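Local atomic coordinates of protein ppBat (Bacteroides thetaiotaomicron VPI-5482, PDB entry 3CNE), a protein that binds flavins such as lumichrome, riboflavin, FMN and FAD as a zinc-containing homodimer, and may serve as a flavin store. Residues 37-42 / 87-92; 92-97 / 114-119. All blocks are in the same frame, centred on the assembly; numbering follows the deposited sequence.

Contact 1. Residues 37-42 / 87-92; sequences VSDTKE and QPYNVD
An aromatic ring here lies flat against bare backbone: the phenol of Tyr89 takes Ser38 CA over the centre of one face, 3.6 Å from the ring centroid and only 12° off the ring normal, a CH-pi contact, while Val37 O and Asp39 N come in obliquely. Tyr89 CG sits in the crowded position between its own backbone N and carbonyl carbon (chi1 40°), which folds the ring back over Gln87, just ahead of helix 88-102. CB of Gln87, the N-cap residue, lies over the opposite face, offset toward the rim. Tyr89 CD2 approaches Ser38 C to 3.3 Å, and Tyr89 CD1 meets Val37 O at 3.4 Å. Val37 holds CG1 anti to its backbone N (chi1 -177°) and lays that methyl 3.8 Å from Tyr89 O and beside Asn90 OD1. The Asn90 amide is directed mainly to the carbonyl of Tyr84, with a weak bond from ND2 back to Gln87 OE1. No direct hydrogen bond joins the segments; one water links them, 2.8 Å from Ser38 OG and 3.1 Å from Tyr89 OH. In this DJ-1/PfpI-family fold the loop after strand 31-36 of the central sheet thus meets the start of helix 88-102 through van der Waals contact and one water, the phenol keeping its hydroxyl hydrated while its ring rests on the Ser38 alpha carbon beside the flanking peptides.

Contact 2. Residues 92-97 / 114-119; sequences DLMEVI and AMMFDF
Leu93, Ile97 and the selenomethionine Met94 of helix 92-97 meet the selenomethionine Met116, Phe117 and Phe119 of helix 114-119 with no hydrogen bond between the segments. Met94 is bent at chi2 and chi3 (-69° and 89°), which curls its end toward the other helix: its CE stands 3.6 Å from Met116 CE, methyl to methyl, and equally near Met116 O. Its SE meets Phe119 CB at 3.7 Å, lying at the edge of that ring and near its plane. Met116, also bent twice, reaches across at about a right angle to Leu93, where the two end methyls are modelled too close for the spacing to carry meaning. Ile97 splits its branches: CD1 approaches Met116 CB at 4.1 Å, and CG2, anti to the backbone N, touches Phe117 CD1 at 3.7 Å obliquely. Around this shell, Phe72 of strand 69-73 backs both Leu93 and Met116, and Met107 of strand 106-110 backs Ile97 and Phe117. Met116 also leans on Phe81, and Phe119 on Gln82. The short helical segments cross at -81°, their axes 9.6 Å apart, so side chains mesh around one crossing point instead of along a shared groove. Both helices pack on the central sheet of the DJ-1/PfpI fold, the second following the loop that bears zinc ligand Cys111. The chemistry is almost wholly apolar, two twice-bent selenomethionine chains occupying the crossing, which implies cohesion by dispersion and burial, without directional bonds.

Helix 88-102 serves both contacts: its first turn meets residues 37-39 of the loop in contact 1, and the next turns cross helix 113-119 in contact 2, with Asp92 shared and bound by a salt bridge to Lys61. The two centres are 13 Å apart, yet the sets touch directly where Val37 CG2 packs on Leu93 CD1 at 4.1 Å. Contact 2 lies nearer the structural zinc: the Met116 side chain is about 8 Å from the ion and about 6 Å from that of its ligand Cys74, whereas the Val37 side chain is about 12 Å from the ion. Together they carry packing from a mixed, water-bridged outer loop to the apolar interior.

Contact 1. Residues 37-42 / 87-92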
loop_
_atom_site.group_PDB
_atom_site.type_symbol
_atom_site.label_atom_id
_atom_site.label_comp_id
_atom_site.label_asym_id
_atom_site.label_seq_id
_atom_site.Cartn_x
_atom_site.Cartn_y
_atom_site.Cartn_z
ATOM N N VAL A 37 -11.265 -12.397 1.271
ATOM C CA VAL A 37 -11.906 -13.110 2.355
ATOM C C VAL A 37 -13.234 -12.394 2.603
ATOM O O VAL A 37 -13.405 -11.659 3.589
ATOM C CB VAL A 37 -11.070 -13.118 3.628
ATOM C CG1 VAL A 37 -11.777 -13.947 4.709
ATOM C CG2 VAL A 37 -9.691 -13.748 3.318
ATOM N N SER A 38 -14.166 -12.649 1.695
ATOM C CA SER A 38 -15.399 -11.903 1.651
ATOM C C SER A 38 -16.367 -12.669 0.759
ATOM O O SER A 38 -16.010 -13.713 0.200
ATOM C CB SER A 38 -15.153 -10.466 1.128
ATOM O OG SER A 38 -16.322 -9.680 1.318
ATOM N N ASP A 39 -17.585 -12.150 0.632
ATOM C CA ASP A 39 -18.603 -12.786 -0.200
ATOM C C ASP A 39 -18.501 -12.378 -1.672
ATOM O O ASP A 39 -19.092 -13.036 -2.548
ATOM C CB ASP A 39 -20.000 -12.468 0.368
ATOM C CG ASP A 39 -20.288 -10.982 0.434
ATOM O OD1 ASP A 39 -19.440 -10.222 0.962
ATOM O OD2 ASP A 39 -21.377 -10.568 -0.031
ATOM N N THR A 40 -17.793 -11.271 -1.944
ATOM C CA THR A 40 -17.511 -10.808 -3.306
ATOM C C THR A 40 -16.056 -10.338 -3.439
ATOM O O THR A 40 -15.386 -10.069 -2.450
ATOM C CB THR A 40 -18.433 -9.608 -3.752
ATOM O OG1 THR A 40 -17.921 -8.387 -3.210
ATOM C CG2 THR A 40 -19.889 -9.789 -3.295
ATOM N N LYS A 41 -15.602 -10.209 -4.679
ATOM C CA LYS A 41 -14.243 -9.741 -5.002
ATOM C C LYS A 41 -13.953 -8.305 -4.566
ATOM O O LYS A 41 -12.788 -7.850 -4.601
ATOM C CB LYS A 41 -14.053 -9.746 -6.522
ATOM C CG LYS A 41 -14.075 -11.049 -7.155
ATOM C CD LYS A 41 -13.475 -10.977 -8.548
ATOM C CE LYS A 41 -14.434 -10.437 -9.596
ATOM N NZ LYS A 41 -13.783 -10.560 -10.958
ATOM N N GLU A 42 -15.012 -7.563 -4.251
ATOM C CA GLU A 42 -14.895 -6.144 -3.953
ATOM C C GLU A 42 -14.707 -5.966 -2.447
ATOM O O GLU A 42 -15.552 -6.414 -1.656
ATOM C CB GLU A 42 -16.142 -5.393 -4.433
ATOM C CG GLU A 42 -16.003 -3.910 -4.214
ATOM C CD GLU A 42 -17.237 -3.115 -4.585
ATOM O OE1 GLU A 42 -17.724 -3.234 -5.736
ATOM O OE2 GLU A 42 -17.688 -2.347 -3.708
ATOM N N GLN A 87 -20.171 -15.976 9.012
ATOM C CA GLN A 87 -19.740 -15.593 7.687
ATOM C C GLN A 87 -18.991 -16.770 7.078
ATOM O O GLN A 87 -17.937 -17.156 7.575
ATOM C CB GLN A 87 -18.888 -14.322 7.767
ATOM C CG GLN A 87 -19.700 -13.090 8.187
ATOM C CD GLN A 87 -18.847 -11.839 8.423
ATOM O OE1 GLN A 87 -17.646 -11.915 8.643
ATOM N NE2 GLN A 87 -19.479 -10.685 8.366
ATOM N N PRO A 88 -19.543 -17.369 6.006
ATOM C CA PRO A 88 -18.917 -18.580 5.439
ATOM C C PRO A 88 -17.470 -18.380 5.022
ATOM O O PRO A 88 -16.666 -19.321 5.092
ATOM C CB PRO A 88 -19.783 -18.870 4.209
ATOM C CG PRO A 88 -21.169 -18.281 4.627
ATOM C CD PRO A 88 -20.782 -17.010 5.293
ATOM N N TYR A 89 -17.110 -17.163 4.645
ATOM C CA TYR A 89 -15.745 -16.940 4.193
ATOM C C TYR A 89 -14.733 -17.002 5.315
ATOM O O TYR A 89 -13.545 -17.249 5.055
ATOM C CB TYR A 89 -15.587 -15.631 3.413
ATOM C CG TYR A 89 -16.372 -14.462 3.959
ATOM C CD1 TYR A 89 -15.831 -13.664 4.976
ATOM C CD2 TYR A 89 -17.622 -14.135 3.438
ATOM C CE1 TYR A 89 -16.506 -12.558 5.468
ATOM C CE2 TYR A 89 -18.334 -13.014 3.917
ATOM C CZ TYR A 89 -17.761 -12.242 4.949
ATOM O OH TYR A 89 -18.395 -11.139 5.445
ATOM N N ASN A 90 -15.191 -16.778 6.547
ATOM C CA ASN A 90 -14.316 -16.904 7.707
ATOM C C ASN A 90 -14.075 -18.354 8.070
ATOM O O ASN A 90 -13.012 -18.706 8.561
ATOM C CB ASN A 90 -14.879 -16.147 8.891
ATOM C CG ASN A 90 -14.767 -14.655 8.691
ATOM O OD1 ASN A 90 -13.911 -14.202 7.936
ATOM N ND2 ASN A 90 -15.649 -13.905 9.307
ATOM N N VAL A 91 -15.079 -19.184 7.807
ATOM C CA VAL A 91 -14.936 -20.635 7.972
ATOM C C VAL A 91 -14.006 -21.151 6.874
ATOM O O VAL A 91 -13.073 -21.924 7.142
ATOM C CB VAL A 91 -16.309 -21.344 7.944
ATOM C CG1 VAL A 91 -16.144 -22.865 7.880
ATOM C CG2 VAL A 91 -17.197 -20.914 9.156
ATOM N N ASP A 92 -14.240 -20.704 5.642
ATOM C CA ASP A 92 -13.331 -21.018 4.541
ATOM C C ASP A 92 -11.895 -20.598 4.827
ATOM O O ASP A 92 -10.982 -21.346 4.546
ATOM C CB ASP A 92 -13.798 -20.399 3.237
ATOM C CG ASP A 92 -15.130 -20.957 2.759
ATOM O OD1 ASP A 92 -15.542 -22.052 3.236
ATOM O OD2 ASP A 92 -15.768 -20.289 1.905
HETATM O O HOH W 1 -16.638 -9.090 4.021
#

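Contact 2. Residues 92-97 / 114-119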
loop_
_atom_site.group_PDB
_atom_site.type_symbol
_atom_site.label_atom_id
_atom_site.label_comp_id
_atom_site.label_asym_id
_atom_site.label_seq_id
_atom_site.Cartn_x
_atom_site.Cartn_y
_atom_site.Cartn_z
ATOM N N ASP A 92 -14.240 -20.704 5.642
ATOM C CA ASP A 92 -13.331 -21.018 4.541
ATOM C C ASP A 92 -11.895 -20.598 4.827
ATOM O O ASP A 92 -10.982 -21.346 4.546
ATOM C CB ASP A 92 -13.798 -20.399 3.237
ATOM C CG ASP A 92 -15.130 -20.957 2.759
ATOM O OD1 ASP A 92 -15.542 -22.052 3.236
ATOM O OD2 ASP A 92 -15.768 -20.289 1.905
ATOM N N LEU A 93 -11.695 -19.407 5.384
ATOM C CA LEU A 93 -10.350 -18.956 5.776
ATOM C C LEU A 93 -9.565 -19.994 6.608
ATOM O O LEU A 93 -8.414 -20.285 6.316
ATOM C CB LEU A 93 -10.428 -17.639 6.561
ATOM C CG LEU A 93 -9.068 -17.010 6.891
ATOM C CD1 LEU A 93 -8.251 -16.760 5.630
ATOM C CD2 LEU A 93 -9.245 -15.699 7.645
HETATM N N MSE A 94 -10.204 -20.491 7.664
HETATM C CA MSE A 94 -9.627 -21.489 8.557
HETATM C C MSE A 94 -9.286 -22.757 7.800
HETATM O O MSE A 94 -8.197 -23.315 7.970
HETATM C CB MSE A 94 -10.587 -21.815 9.701
HETATM C CG MSE A 94 -10.824 -20.655 10.653
HETATM SE SE MSE A 94 -9.226 -20.214 11.713
HETATM C CE MSE A 94 -8.322 -18.913 10.549
ATOM N N GLU A 95 -10.224 -23.201 6.971
ATOM C CA GLU A 95 -10.044 -24.375 6.141
ATOM C C GLU A 95 -8.822 -24.221 5.227
ATOM O O GLU A 95 -7.941 -25.089 5.174
ATOM C CB GLU A 95 -11.290 -24.606 5.277
ATOM C CG GLU A 95 -11.319 -26.010 4.691
ATOM C CD GLU A 95 -12.410 -26.232 3.654
ATOM O OE1 GLU A 95 -13.594 -25.884 3.933
ATOM O OE2 GLU A 95 -12.063 -26.791 2.568
ATOM N N VAL A 96 -8.783 -23.106 4.519
ATOM C CA VAL A 96 -7.721 -22.842 3.548
ATOM C C VAL A 96 -6.359 -22.712 4.209
ATOM O O VAL A 96 -5.363 -23.186 3.677
ATOM C CB VAL A 96 -8.044 -21.600 2.682
ATOM C CG1 VAL A 96 -6.794 -21.086 1.992
ATOM C CG2 VAL A 96 -9.158 -21.938 1.643
ATOM N N ILE A 97 -6.311 -22.082 5.374
ATOM C CA ILE A 97 -5.022 -21.902 6.068
ATOM C C ILE A 97 -4.517 -23.252 6.584
ATOM O O ILE A 97 -3.318 -23.564 6.483
ATOM C CB ILE A 97 -5.128 -20.915 7.209
ATOM C CG1 ILE A 97 -5.256 -19.479 6.660
ATOM C CG2 ILE A 97 -3.946 -21.031 8.149
ATOM C CD1 ILE A 97 -5.655 -18.504 7.749
ATOM N N ALA A 114 -0.154 -14.204 12.137
ATOM C CA ALA A 114 0.367 -15.352 12.892
ATOM C C ALA A 114 -0.725 -15.950 13.791
ATOM O O ALA A 114 -0.730 -17.166 14.068
ATOM C CB ALA A 114 1.554 -14.938 13.736
HETATM N N MSE A 115 -1.647 -15.097 14.240
HETATM C CA MSE A 115 -2.745 -15.561 15.091
HETATM C C MSE A 115 -3.745 -16.369 14.275
HETATM O O MSE A 115 -4.210 -17.418 14.716
HETATM C CB MSE A 115 -3.424 -14.394 15.777
HETATM C CG MSE A 115 -4.481 -14.809 16.795
HETATM SE SE MSE A 115 -5.553 -13.268 17.339
HETATM C CE MSE A 115 -6.538 -12.817 15.691
HETATM N N MSE A 116 -4.050 -15.886 13.071
HETATM C CA MSE A 116 -4.920 -16.632 12.156
HETATM C C MSE A 116 -4.320 -18.026 11.888
HETATM O O MSE A 116 -5.029 -19.034 11.880
HETATM C CB MSE A 116 -5.137 -15.845 10.861
HETATM C CG MSE A 116 -5.853 -14.506 11.090
HETATM SE SE MSE A 116 -7.705 -14.806 11.707
HETATM C CE MSE A 116 -8.426 -15.375 10.044
ATOM N N PHE A 117 -3.008 -18.060 11.658
ATOM C CA PHE A 117 -2.283 -19.312 11.501
ATOM C C PHE A 117 -2.417 -20.175 12.760
ATOM O O PHE A 117 -2.765 -21.352 12.658
ATOM C CB PHE A 117 -0.791 -19.058 11.160
ATOM C CG PHE A 117 -0.553 -18.377 9.821
ATOM C CD1 PHE A 117 -1.516 -18.388 8.815
ATOM C CD2 PHE A 117 0.676 -17.756 9.559
ATOM C CE1 PHE A 117 -1.261 -17.768 7.551
ATOM C CE2 PHE A 117 0.937 -17.143 8.316
ATOM C CZ PHE A 117 -0.042 -17.145 7.317
ATOM N N ASP A 118 -2.170 -19.580 13.933
ATOM C CA ASP A 118 -2.203 -20.293 15.201
ATOM C C ASP A 118 -3.528 -20.998 15.431
ATOM O O ASP A 118 -3.546 -22.153 15.866
ATOM C CB ASP A 118 -1.896 -19.364 16.389
ATOM C CG ASP A 118 -2.063 -20.074 17.771
ATOM O OD1 ASP A 118 -2.847 -21.034 17.891
ATOM O OD2 ASP A 118 -1.437 -19.683 18.765
ATOM N N PHE A 119 -4.625 -20.303 15.120
ATOM C CA PHE A 119 -5.979 -20.825 15.313
ATOM C C PHE A 119 -6.151 -22.191 14.673
ATOM O O PHE A 119 -6.931 -23.020 15.155
ATOM C CB PHE A 119 -7.031 -19.858 14.728
ATOM C CG PHE A 119 -7.256 -18.603 15.541
ATOM C CD1 PHE A 119 -6.754 -18.471 16.822
ATOM C CD2 PHE A 119 -8.045 -17.574 15.024
ATOM C CE1 PHE A 119 -6.994 -17.322 17.569
ATOM C CE2 PHE A 119 -8.293 -16.426 15.747
ATOM C CZ PHE A 119 -7.774 -16.295 17.027
#